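Local coordinates for probable N-glycosylase/DNA lyase (Thermotoga maritima, PDB 3N0U), which belongs to the 8-oxoguanine DNA glycosylase family of the helix-hairpin-helix clan and is mainly helical, without strands, at residues Gln33-Glu36 against Glu37-Leu41. Numbering follows the deposited sequence.
Sequences QRFE and EFKRL
Phe35 and Phe38, three residues apart on one continuous helix, form a T-shaped pair: the ring centroids lie 5.1 Å apart, the planes meet at 73°, and the edge of Phe38 points at the face of Phe35. Phe38 CD2 sits over the centre of that face, 3.7 Å from Phe35 CD1. A second apolar contact comes from the aliphatic part of Arg34, whose CG reaches 3.5 Å from Phe38 CZ.

The charged contact is i to i+3. Arg34 swings CG beside its own carbonyl carbon, then curls round at chi2 and chi3 until NH1 is 2.8 Å from Glu37 OE1. Guanidinium and carboxylate planes are nearly parallel, 13° apart, but OE1 approaches obliquely; with an N-H...O angle of 124°, this salt bridge contains a weak hydrogen bond. Arg34 NE and NH2 donate hydrogen bonds to the carbonyl oxygens of Asp218 and Val217, which would help to fix the guanidinium's rotation.

Among the i to i+4 backbone bonds are Lys39 N to Phe35 O at 2.8 Å and Arg40 N to Glu36 O at 3.0 Å. Arg34 O accepts from Phe38 N and lies over one face of the Phe38 ring, offset toward the rim.

Such i to i+3 and i to i+4 contacts characterise a single helix, here with the aromatic pair buried and the Arg34-Glu37 bridge partly exposed. In the fold, this part of helix 13-44 lays both phenyl rings against Leu207 of helix 202-214 and Arg148 of helix 140-148, Lys39 NZ pairs with Glu153, and Leu41 packs on helix 47-59.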
loop_
_atom_site.group_PDB
_atom_site.type_symbol
_atom_site.label_atom_id
_atom_site.label_comp_id
_atom_site.label_asym_id
_atom_site.label_seq_id
_atom_site.Cartn_x
_atom_site.Cartn_y
_atom_site.Cartn_z
ATOM N N GLN A 33 -13.084 4.433 9.034
ATOM C CA GLN A 33 -12.208 4.987 10.060
ATOM C C GLN A 33 -10.762 4.929 9.597
ATOM O O GLN A 33 -9.987 5.869 9.806
ATOM C CB GLN A 33 -12.390 4.243 11.378
ATOM C CG GLN A 33 -13.644 4.705 12.109
ATOM C CD GLN A 33 -14.246 3.633 12.997
ATOM O OE1 GLN A 33 -13.526 2.840 13.609
ATOM N NE2 GLN A 33 -15.574 3.597 13.061
ATOM N N ARG A 34 -10.398 3.856 8.902
ATOM C CA ARG A 34 -9.021 3.727 8.446
ATOM C C ARG A 34 -8.742 4.780 7.371
ATOM O O ARG A 34 -7.692 5.427 7.379
ATOM C CB ARG A 34 -8.768 2.316 7.929
ATOM C CG ARG A 34 -7.334 2.048 7.542
ATOM C CD ARG A 34 -6.412 2.112 8.742
ATOM N NE ARG A 34 -6.555 0.957 9.633
ATOM C CZ ARG A 34 -7.082 0.997 10.850
ATOM N NH1 ARG A 34 -7.538 2.136 11.362
ATOM N NH2 ARG A 34 -7.148 -0.120 11.560
ATOM N N PHE A 35 -9.702 4.978 6.474
ATOM C CA PHE A 35 -9.531 5.997 5.453
ATOM C C PHE A 35 -9.441 7.404 6.005
ATOM O O PHE A 35 -8.739 8.247 5.436
ATOM C CB PHE A 35 -10.574 5.904 4.341
ATOM C CG PHE A 35 -9.937 5.710 3.027
ATOM C CD1 PHE A 35 -9.612 4.443 2.603
ATOM C CD2 PHE A 35 -9.523 6.798 2.283
ATOM C CE1 PHE A 35 -8.953 4.247 1.418
ATOM C CE2 PHE A 35 -8.845 6.613 1.090
ATOM C CZ PHE A 35 -8.573 5.327 0.657
ATOM N N GLU A 36 -10.127 7.668 7.114
ATOM C CA GLU A 36 -10.030 8.990 7.734
ATOM C C GLU A 36 -8.599 9.222 8.208
ATOM O O GLU A 36 -8.101 10.345 8.172
ATOM C CB GLU A 36 -11.033 9.124 8.883
ATOM C CG GLU A 36 -12.443 9.407 8.406
ATOM C CD GLU A 36 -13.515 8.854 9.341
ATOM O OE1 GLU A 36 -13.209 8.627 10.537
ATOM O OE2 GLU A 36 -14.666 8.646 8.874
ATOM N N GLU A 37 -7.934 8.156 8.640
ATOM C CA GLU A 37 -6.548 8.252 9.071
ATOM C C GLU A 37 -5.637 8.496 7.859
ATOM O O GLU A 37 -4.703 9.302 7.909
ATOM C CB GLU A 37 -6.141 6.995 9.854
ATOM C CG GLU A 37 -6.953 6.817 11.155
ATOM C CD GLU A 37 -6.829 5.445 11.799
ATOM O OE1 GLU A 37 -6.116 4.583 11.251
ATOM O OE2 GLU A 37 -7.459 5.235 12.865
ATOM N N PHE A 38 -5.936 7.840 6.746
ATOM C CA PHE A 38 -5.168 8.071 5.528
ATOM C C PHE A 38 -5.324 9.516 5.072
ATOM O O PHE A 38 -4.346 10.157 4.701
ATOM C CB PHE A 38 -5.641 7.166 4.388
ATOM C CG PHE A 38 -5.464 5.682 4.648
ATOM C CD1 PHE A 38 -4.565 5.208 5.585
ATOM C CD2 PHE A 38 -6.167 4.779 3.888
ATOM C CE1 PHE A 38 -4.401 3.852 5.784
ATOM C CE2 PHE A 38 -6.016 3.417 4.078
ATOM C CZ PHE A 38 -5.123 2.950 5.021
ATOM N N LYS A 39 -6.562 10.009 5.060
ATOM C CA LYS A 39 -6.828 11.379 4.603
ATOM C C LYS A 39 -6.117 12.389 5.503
ATOM O O LYS A 39 -5.603 13.405 5.019
ATOM C CB LYS A 39 -8.335 11.667 4.502
ATOM C CG LYS A 39 -9.009 10.904 3.368
ATOM C CD LYS A 39 -10.368 11.486 2.996
ATOM C CE LYS A 39 -10.442 11.840 1.506
ATOM N NZ LYS A 39 -9.974 10.733 0.596
ATOM N N ARG A 40 -6.069 12.093 6.797
ATOM C CA ARG A 40 -5.425 12.968 7.776
ATOM C C ARG A 40 -3.945 13.076 7.462
ATOM O O ARG A 40 -3.379 14.163 7.532
ATOM C CB ARG A 40 -5.638 12.471 9.220
ATOM C CG ARG A 40 -4.862 13.262 10.275
ATOM C CD ARG A 40 -5.019 12.652 11.653
ATOM N NE ARG A 40 -6.417 12.340 11.941
ATOM C CZ ARG A 40 -6.853 11.174 12.412
ATOM N NH1 ARG A 40 -6.001 10.192 12.671
ATOM N NH2 ARG A 40 -8.148 10.991 12.633
ATOM N N LEU A 41 -3.319 11.960 7.091
ATOM C CA LEU A 41 -1.895 11.961 6.767
ATOM C C LEU A 41 -1.637 12.832 5.527
ATOM O O LEU A 41 -0.750 13.665 5.525
ATOM C CB LEU A 41 -1.411 10.523 6.546
ATOM C CG LEU A 41 0.036 10.389 6.087
ATOM C CD1 LEU A 41 1.005 11.037 7.100
ATOM C CD2 LEU A 41 0.416 8.942 5.846
#